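Inactive Zymogen C11 Protease (Parabacteroides distasonis, PDB 6MZO) is the inactive zymogen of a clostripain-like C11 cysteine protease that probably cleaves peptide bonds once activated. Local coordinates at residues G119-S131 with M265-D277. Numbering follows the deposited sequence.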
ATOM      1  N   GLY A 119      -4.805  -6.820  -3.350  1.00 57.54           N
ATOM      2  CA  GLY A 119      -4.754  -5.682  -2.453  1.00 54.19           C
ATOM      3  C   GLY A 119      -5.928  -5.650  -1.486  1.00 46.74           C
ATOM      4  O   GLY A 119      -6.257  -6.636  -0.824  1.00 47.91           O
ATOM      5  N   TRP A 120      -6.588  -4.505  -1.409  1.00 37.15           N
ATOM      6  CA  TRP A 120      -7.618  -4.325  -0.427  1.00 31.18           C
ATOM      7  C   TRP A 120      -9.030  -4.792  -0.838  1.00 37.66           C
ATOM      8  O   TRP A 120      -9.961  -4.698  -0.012  1.00 37.01           O
ATOM      9  CB  TRP A 120      -7.702  -2.877  -0.053  1.00 28.71           C
ATOM     10  CG  TRP A 120      -7.950  -2.020  -1.199  1.00 29.96           C
ATOM     11  CD1 TRP A 120      -7.051  -1.632  -2.156  1.00 26.37           C
ATOM     12  CD2 TRP A 120      -9.163  -1.345  -1.482  1.00 29.51           C
ATOM     13  NE1 TRP A 120      -7.650  -0.777  -3.036  1.00 25.30           N
ATOM     14  CE2 TRP A 120      -8.948  -0.569  -2.629  1.00 27.66           C
ATOM     15  CE3 TRP A 120     -10.435  -1.318  -0.868  1.00 29.78           C
ATOM     16  CZ2 TRP A 120      -9.936   0.233  -3.178  1.00 29.29           C
ATOM     17  CZ3 TRP A 120     -11.418  -0.520  -1.424  1.00 31.87           C
ATOM     18  CH2 TRP A 120     -11.183   0.220  -2.576  1.00 32.38           C
ATOM     19  N   LEU A 121      -9.185  -5.193  -2.095  1.00 38.99           N
ATOM     20  CA  LEU A 121     -10.482  -5.536  -2.663  1.00 40.32           C
ATOM     21  C   LEU A 121     -10.921  -6.870  -2.098  1.00 49.21           C
ATOM     22  O   LEU A 121     -10.072  -7.663  -1.715  1.00 50.02           O
ATOM     23  CB  LEU A 121     -10.380  -5.572  -4.170  1.00 39.90           C
ATOM     24  CG  LEU A 121     -10.148  -4.188  -4.774  1.00 38.15           C
ATOM     25  CD1 LEU A 121      -9.731  -4.393  -6.232  1.00 35.44           C
ATOM     26  CD2 LEU A 121     -11.436  -3.361  -4.652  1.00 37.89           C
ATOM     27  N   PRO A 122     -12.249  -7.108  -2.024  1.00 53.50           N
ATOM     28  CA  PRO A 122     -12.769  -8.299  -1.333  1.00 59.10           C
ATOM     29  C   PRO A 122     -12.217  -9.597  -1.944  1.00 66.47           C
ATOM     30  O   PRO A 122     -11.834  -9.577  -3.112  1.00 65.59           O
ATOM     31  CB  PRO A 122     -14.293  -8.177  -1.531  1.00 54.52           C
ATOM     32  CG  PRO A 122     -14.446  -7.362  -2.751  1.00 52.29           C
ATOM     33  CD  PRO A 122     -13.321  -6.383  -2.733  1.00 51.45           C
ATOM     34  N   SER A 123     -12.140 -10.680  -1.156  1.00 73.56           N
ATOM     35  CA  SER A 123     -11.701 -11.993  -1.665  1.00 76.01           C
ATOM     36  C   SER A 123     -12.531 -12.403  -2.894  1.00 75.77           C
ATOM     37  O   SER A 123     -11.996 -12.843  -3.917  1.00 72.53           O
ATOM     38  CB  SER A 123     -11.811 -13.066  -0.569  1.00 76.48           C
ATOM     39  N   ASP A 124     -13.842 -12.215  -2.784  1.00 77.94           N
ATOM     40  CA  ASP A 124     -14.765 -12.478  -3.876  1.00 80.47           C
ATOM     41  C   ASP A 124     -14.707 -11.472  -5.016  1.00 75.65           C
ATOM     42  O   ASP A 124     -15.707 -11.326  -5.716  1.00 75.24           O
ATOM     43  CB  ASP A 124     -16.196 -12.485  -3.353  1.00 86.94           C
ATOM     44  CG  ASP A 124     -16.439 -13.574  -2.358  1.00 92.89           C
ATOM     45  OD1 ASP A 124     -16.214 -14.750  -2.719  1.00 96.09           O
ATOM     46  OD2 ASP A 124     -16.856 -13.254  -1.222  1.00 93.93           O
ATOM     47  N   ILE A 125     -13.588 -10.767  -5.205  1.00 68.37           N
ATOM     48  CA  ILE A 125     -13.584  -9.637  -6.147  1.00 59.09           C
ATOM     49  C   ILE A 125     -13.903 -10.038  -7.575  1.00 55.64           C
ATOM     50  O   ILE A 125     -14.646  -9.327  -8.269  1.00 49.81           O
ATOM     51  CB  ILE A 125     -12.236  -8.878  -6.164  1.00 56.11           C
ATOM     52  CG1 ILE A 125     -12.323  -7.644  -7.063  1.00 53.54           C
ATOM     53  CG2 ILE A 125     -11.086  -9.784  -6.587  1.00 51.02           C
ATOM     54  CD1 ILE A 125     -13.401  -6.649  -6.659  1.00 51.71           C
ATOM     55  N   TYR A 126     -13.361 -11.166  -8.019  1.00 58.58           N
ATOM     56  CA  TYR A 126     -13.579 -11.599  -9.393  1.00 62.51           C
ATOM     57  C   TYR A 126     -15.057 -11.912  -9.592  1.00 65.70           C
ATOM     58  O   TYR A 126     -15.647 -11.567 -10.619  1.00 64.37           O
ATOM     59  CB  TYR A 126     -12.720 -12.820  -9.735  1.00 64.15           C
ATOM     60  CG  TYR A 126     -11.234 -12.536  -9.806  1.00 64.11           C
ATOM     61  CD1 TYR A 126     -10.423 -12.625  -8.672  1.00 64.46           C
ATOM     62  CD2 TYR A 126     -10.642 -12.177 -11.008  1.00 62.63           C
ATOM     63  CE1 TYR A 126      -9.064 -12.361  -8.748  1.00 64.19           C
ATOM     64  CE2 TYR A 126      -9.292 -11.920 -11.094  1.00 63.14           C
ATOM     65  CZ  TYR A 126      -8.507 -12.012  -9.967  1.00 64.70           C
ATOM     66  OH  TYR A 126      -7.166 -11.739 -10.080  1.00 65.79           O
ATOM     67  N   SER A 127     -15.636 -12.554  -8.579  1.00 66.90           N
ATOM     68  CA  SER A 127     -17.059 -12.866  -8.538  1.00 67.29           C
ATOM     69  C   SER A 127     -17.863 -11.561  -8.546  1.00 59.99           C
ATOM     70  O   SER A 127     -18.827 -11.415  -9.302  1.00 55.62           O
ATOM     71  CB  SER A 127     -17.366 -13.724  -7.299  1.00 71.96           C
ATOM     72  OG  SER A 127     -18.675 -13.516  -6.803  1.00 74.93           O
ATOM     73  N   TYR A 128     -17.429 -10.594  -7.738  1.00 53.91           N
ATOM     74  CA  TYR A 128     -18.100  -9.296  -7.666  1.00 51.63           C
ATOM     75  C   TYR A 128     -17.950  -8.510  -8.983  1.00 42.60           C
ATOM     76  O   TYR A 128     -18.830  -7.699  -9.289  1.00 43.46           O
ATOM     77  CB  TYR A 128     -17.578  -8.447  -6.492  1.00 56.04           C
ATOM     78  CG  TYR A 128     -17.924  -8.952  -5.092  1.00 60.69           C
ATOM     79  CD1 TYR A 128     -18.768 -10.034  -4.884  1.00 62.04           C
ATOM     80  CD2 TYR A 128     -17.395  -8.338  -3.985  1.00 63.46           C
ATOM     81  CE1 TYR A 128     -19.065 -10.478  -3.597  1.00 61.19           C
ATOM     82  CE2 TYR A 128     -17.678  -8.772  -2.702  1.00 63.05           C
ATOM     83  CZ  TYR A 128     -18.511  -9.835  -2.507  1.00 61.21           C
ATOM     84  OH  TYR A 128     -18.767 -10.248  -1.207  1.00 58.35           O
ATOM     85  N   LEU A 129     -16.864  -8.743  -9.735  1.00 71.29           N
ATOM     86  CA  LEU A 129     -16.661  -8.101 -11.044  1.00 60.98           C
ATOM     87  C   LEU A 129     -17.303  -8.905 -12.164  1.00 61.19           C
ATOM     88  O   LEU A 129     -17.041  -8.658 -13.340  1.00 59.97           O
ATOM     89  CB  LEU A 129     -15.173  -7.904 -11.352  1.00 55.98           C
ATOM     90  CG  LEU A 129     -14.557  -6.815 -10.482  1.00 49.53           C
ATOM     91  CD1 LEU A 129     -13.026  -6.700 -10.613  1.00 46.11           C
ATOM     92  CD2 LEU A 129     -15.197  -5.470 -10.753  1.00 48.03           C
ATOM     93  N   ARG A 130     -18.128  -9.870 -11.776  1.00 57.94           N
ATOM     94  CA  ARG A 130     -18.849 -10.735 -12.728  1.00 62.52           C
ATOM     95  C   ARG A 130     -17.934 -11.529 -13.700  1.00 73.26           C
ATOM     96  O   ARG A 130     -18.305 -11.766 -14.855  1.00 74.93           O
ATOM     97  CB  ARG A 130     -19.864  -9.895 -13.525  1.00 65.17           C
ATOM     98  CG  ARG A 130     -20.986  -9.320 -12.690  1.00 68.55           C
ATOM     99  CD  ARG A 130     -22.033  -8.656 -13.561  1.00 76.14           C
ATOM    100  NE  ARG A 130     -23.325  -8.568 -12.881  1.00 82.58           N
ATOM    101  CZ  ARG A 130     -24.419  -8.021 -13.410  1.00 88.57           C
ATOM    102  NH1 ARG A 130     -24.380  -7.514 -14.642  1.00 90.29           N
ATOM    103  NH2 ARG A 130     -25.556  -7.986 -12.710  1.00 91.02           N
ATOM    104  N   SER A 131     -16.766 -11.968 -13.223  1.00 69.87           N
ATOM    105  CA  SER A 131     -15.823 -12.761 -14.025  1.00 74.35           C
ATOM    106  C   SER A 131     -15.535 -14.159 -13.446  1.00 78.39           C
ATOM    107  O   SER A 131     -15.865 -14.469 -12.297  1.00 79.35           O
ATOM    108  CB  SER A 131     -14.502 -11.988 -14.192  1.00 74.06           C
ATOM    109  OG  SER A 131     -13.371 -12.845 -14.304  1.00 76.10           O
ATOM    110  N   MET A 265      -7.446   2.476 -13.408  1.00 21.15           N
ATOM    111  CA  MET A 265      -6.308   2.214 -12.492  1.00 21.17           C
ATOM    112  C   MET A 265      -6.182   0.725 -12.262  1.00 24.48           C
ATOM    113  O   MET A 265      -5.061   0.212 -12.248  1.00 26.74           O
ATOM    114  CB  MET A 265      -6.493   2.975 -11.148  1.00 22.07           C
ATOM    115  CG  MET A 265      -6.195   4.471 -11.360  1.00 25.76           C
ATOM    116  SD  MET A 265      -4.378   4.810 -11.413  1.00 24.98           S
ATOM    117  CE  MET A 265      -4.210   5.834 -12.883  1.00 25.95           C
ATOM    118  N   GLU A 266      -7.307   0.040 -12.084  1.00 23.80           N
ATOM    119  CA  GLU A 266      -7.300  -1.400 -11.856  1.00 27.23           C
ATOM    120  C   GLU A 266      -7.662  -2.158 -13.128  1.00 27.72           C
ATOM    121  O   GLU A 266      -8.576  -1.767 -13.855  1.00 27.24           O
ATOM    122  CB  GLU A 266      -8.268  -1.768 -10.729  1.00 28.32           C
ATOM    123  CG  GLU A 266      -8.394  -3.262 -10.483  1.00 28.06           C
ATOM    124  CD  GLU A 266      -9.736  -3.814 -10.927  1.00 29.58           C
ATOM    125  OE1 GLU A 266     -10.771  -3.187 -10.613  1.00 34.57           O
ATOM    126  OE2 GLU A 266      -9.756  -4.872 -11.589  1.00 32.89           O
ATOM    127  N   TYR A 267      -6.943  -3.244 -13.391  1.00 28.70           N
ATOM    128  CA  TYR A 267      -7.190  -4.055 -14.577  1.00 32.79           C
ATOM    129  C   TYR A 267      -6.943  -5.536 -14.307  1.00 34.52           C
ATOM    130  O   TYR A 267      -5.982  -6.116 -14.812  1.00 31.65           O
ATOM    131  CB  TYR A 267      -6.318  -3.580 -15.742  1.00 27.01           C
ATOM    132  CG  TYR A 267      -6.814  -4.027 -17.099  1.00 37.07           C
ATOM    133  CD1 TYR A 267      -7.916  -3.423 -17.691  1.00 35.70           C
ATOM    134  CD2 TYR A 267      -6.180  -5.052 -17.788  1.00 42.85           C
ATOM    135  CE1 TYR A 267      -8.372  -3.828 -18.931  1.00 39.31           C
ATOM    136  CE2 TYR A 267      -6.629  -5.464 -19.029  1.00 46.73           C
ATOM    137  CZ  TYR A 267      -7.725  -4.849 -19.595  1.00 45.64           C
ATOM    138  OH  TYR A 267      -8.176  -5.255 -20.830  1.00 54.71           O
ATOM    139  N   LEU A 268      -7.815  -6.141 -13.508  1.00 32.75           N
ATOM    140  CA  LEU A 268      -7.695  -7.555 -13.173  1.00 34.83           C
ATOM    141  C   LEU A 268      -8.544  -8.403 -14.113  1.00 37.87           C
ATOM    142  O   LEU A 268      -8.300  -9.598 -14.281  1.00 40.54           O
ATOM    143  CB  LEU A 268      -8.110  -7.801 -11.722  1.00 33.83           C
ATOM    144  CG  LEU A 268      -7.293  -7.075 -10.651  1.00 36.30           C
ATOM    145  CD1 LEU A 268      -8.120  -6.868  -9.391  1.00 36.17           C
ATOM    146  CD2 LEU A 268      -6.016  -7.839 -10.340  1.00 40.26           C
ATOM    147  N   THR A 269      -9.543  -7.773 -14.724  1.00 36.95           N
ATOM    148  CA  THR A 269     -10.435  -8.456 -15.653  1.00 37.74           C
ATOM    149  C   THR A 269     -10.674  -7.538 -16.851  1.00 39.07           C
ATOM    150  O   THR A 269     -10.460  -6.308 -16.775  1.00 38.91           O
ATOM    151  CB  THR A 269     -11.790  -8.806 -14.982  1.00 53.01           C
ATOM    152  OG1 THR A 269     -12.475  -7.603 -14.602  1.00 50.33           O
ATOM    153  CG2 THR A 269     -11.586  -9.653 -13.752  1.00 53.87           C
ATOM    154  N   PRO A 270     -11.066  -8.119 -17.965  1.00 46.80           N
ATOM    155  CA  PRO A 270     -11.220  -7.312 -19.168  1.00 48.39           C
ATOM    156  C   PRO A 270     -12.541  -6.561 -19.293  1.00 45.98           C
ATOM    157  O   PRO A 270     -12.573  -5.645 -20.079  1.00 52.42           O
ATOM    158  CB  PRO A 270     -11.098  -8.353 -20.277  1.00 53.57           C
ATOM    159  CG  PRO A 270     -11.618  -9.623 -19.656  1.00 54.63           C
ATOM    160  CD  PRO A 270     -11.039  -9.564 -18.267  1.00 50.91           C
ATOM    161  N   ASN A 271     -13.588  -6.910 -18.566  1.00 41.60           N
ATOM    162  CA  ASN A 271     -14.896  -6.268 -18.795  1.00 36.37           C
ATOM    163  C   ASN A 271     -15.361  -5.216 -17.780  1.00 48.02           C
ATOM    164  O   ASN A 271     -15.907  -4.172 -18.168  1.00 51.72           O
ATOM    165  CB  ASN A 271     -15.952  -7.342 -18.867  1.00 43.89           C
ATOM    166  CG  ASN A 271     -15.843  -8.114 -20.121  1.00 51.15           C
ATOM    167  OD1 ASN A 271     -16.001  -7.545 -21.194  1.00 44.85           O
ATOM    168  ND2 ASN A 271     -15.530  -9.419 -20.018  1.00 56.58           N
ATOM    169  N   TYR A 272     -15.286  -5.529 -16.504  1.00 38.97           N
ATOM    170  CA  TYR A 272     -15.649  -4.537 -15.485  1.00 33.13           C
ATOM    171  C   TYR A 272     -14.404  -4.253 -14.651  1.00 32.72           C
ATOM    172  O   TYR A 272     -13.623  -5.183 -14.377  1.00 36.01           O
ATOM    173  CB  TYR A 272     -16.796  -5.020 -14.586  1.00 34.63           C
ATOM    174  CG  TYR A 272     -18.102  -5.093 -15.342  1.00 38.81           C
ATOM    175  CD1 TYR A 272     -18.836  -3.928 -15.595  1.00 39.56           C
ATOM    176  CD2 TYR A 272     -18.571  -6.273 -15.802  1.00 42.59           C
ATOM    177  CE1 TYR A 272     -20.009  -3.968 -16.298  1.00 40.30           C
ATOM    178  CE2 TYR A 272     -19.710  -6.324 -16.516  1.00 42.36           C
ATOM    179  CZ  TYR A 272     -20.440  -5.174 -16.739  1.00 39.45           C
ATOM    180  OH  TYR A 272     -21.614  -5.296 -17.452  1.00 45.21           O
ATOM    181  N   HIS A 273     -14.205  -2.989 -14.297  1.00 32.70           N
ATOM    182  CA  HIS A 273     -13.088  -2.610 -13.420  1.00 32.25           C
ATOM    183  C   HIS A 273     -13.690  -1.893 -12.229  1.00 30.76           C
ATOM    184  O   HIS A 273     -14.692  -1.190 -12.393  1.00 29.20           O
ATOM    185  CB  HIS A 273     -12.079  -1.663 -14.145  1.00 28.86           C
ATOM    186  CG  HIS A 273     -11.820  -2.063 -15.563  1.00 28.21           C
ATOM    187  ND1 HIS A 273     -11.281  -3.290 -15.890  1.00 30.30           N
ATOM    188  CD2 HIS A 273     -12.091  -1.445 -16.742  1.00 28.74           C
ATOM    189  CE1 HIS A 273     -11.252  -3.424 -17.210  1.00 35.26           C
ATOM    190  NE2 HIS A 273     -11.726  -2.312 -17.757  1.00 31.96           N
ATOM    191  N   ALA A 274     -13.079  -2.027 -11.050  1.00 26.41           N
ATOM    192  CA  ALA A 274     -13.556  -1.362  -9.853  1.00 24.83           C
ATOM    193  C   ALA A 274     -12.881   0.008  -9.688  1.00 26.70           C
ATOM    194  O   ALA A 274     -13.567   0.963  -9.286  1.00 25.32           O
ATOM    195  CB  ALA A 274     -13.249  -2.255  -8.631  1.00 28.75           C
ATOM    196  N   LEU A 275     -11.581   0.068  -9.962  1.00 22.30           N
ATOM    197  CA  LEU A 275     -10.846   1.283  -9.548  1.00 20.86           C
ATOM    198  C   LEU A 275     -10.373   2.107 -10.718  1.00 23.02           C
ATOM    199  O   LEU A 275      -9.772   1.572 -11.679  1.00 23.81           O
ATOM    200  CB  LEU A 275      -9.635   0.919  -8.683  1.00 22.62           C
ATOM    201  CG  LEU A 275      -9.855  -0.086  -7.600  1.00 23.33           C
ATOM    202  CD1 LEU A 275      -8.503  -0.295  -6.821  1.00 24.13           C
ATOM    203  CD2 LEU A 275     -10.875   0.441  -6.596  1.00 25.00           C
ATOM    204  N   TYR A 276     -10.614   3.400 -10.635  1.00 22.85           N
ATOM    205  CA  TYR A 276     -10.240   4.373 -11.630  1.00 19.70           C
ATOM    206  C   TYR A 276      -9.489   5.538 -10.984  1.00 23.56           C
ATOM    207  O   TYR A 276      -9.404   5.602  -9.818  1.00 21.20           O
ATOM    208  CB  TYR A 276     -11.488   4.895 -12.311  1.00 21.60           C
ATOM    209  CG  TYR A 276     -12.177   3.862 -13.154  1.00 23.88           C
ATOM    210  CD1 TYR A 276     -13.106   3.012 -12.625  1.00 26.50           C
ATOM    211  CD2 TYR A 276     -11.873   3.730 -14.460  1.00 26.47           C
ATOM    212  CE1 TYR A 276     -13.723   2.066 -13.393  1.00 27.17           C
ATOM    213  CE2 TYR A 276     -12.482   2.785 -15.232  1.00 28.70           C
ATOM    214  CZ  TYR A 276     -13.411   1.960 -14.694  1.00 26.70           C
ATOM    215  OH  TYR A 276     -14.008   1.024 -15.473  1.00 28.99           O
ATOM    216  N   ASP A 277      -8.953   6.453 -11.775  1.00 22.65           N
ATOM    217  CA  ASP A 277      -8.260   7.586 -11.204  1.00 21.33           C
ATOM    218  C   ASP A 277      -9.223   8.456 -10.413  1.00 23.02           C
ATOM    219  O   ASP A 277     -10.253   8.796 -10.875  1.00 22.67           O
ATOM    220  CB  ASP A 277      -7.553   8.436 -12.256  1.00 22.73           C
ATOM    221  CG  ASP A 277      -6.866   9.634 -11.663  1.00 24.62           C
ATOM    222  OD1 ASP A 277      -5.886   9.429 -10.993  1.00 24.61           O
ATOM    223  OD2 ASP A 277      -7.337  10.737 -11.826  1.00 25.09           O
TER
HETATM  224  O   HOH W   1      -6.598 -11.028 -12.805  1.00 51.42           O
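L129, the residue that follows the short helix 125-128, carries the middle of this contact by pressing into the loop 265-274. Segment 119-131 follows strand 109-115 of the central mixed sheet, whereas strand 275-277 pairs with 332-334 in a separate two-stranded sheet. From CB of L129, chi1 (-71°) sets CG anti to the carbonyl carbon, and chi2 (172°) then spreads the two methyls. CD2 lies against Y272 and A274, 4.2 Å from Y272 CB and 4.3 Å from A274 CB, while CD1 rests 3.9 Å from E266 OE2 and also touches T269 OG1. The leucine and E266 approach from opposite directions, the methyl meeting a carboxylate already engaged by its own loop. OE1 of E266 takes the N-H of A274 nearly along its C-O axis (2.6 Å, 163°) and a weak bond from L275 N; OE2 accepts from L268 N on its anti side. An alanine in place of E266 would probably leave the backbone N-H groups of A274 and L268 without their shared carboxylate acceptor and open a gap beside CD1 of L129. Beyond this centre, L275 CD2 packs 3.6 Å from W120 CZ2, and L121 reaches both L275 and L268. At the other end Y126 crosses L268 at about a right angle, and a water in the plane of its ring joins Y126 OH to L268 O, donating to the carbonyl. With no direct hydrogen bond between the segments, their cohesion rests on apolar contact and one water bridge, against a loop held in part by the carboxylate of E266, which probably helps set its shape.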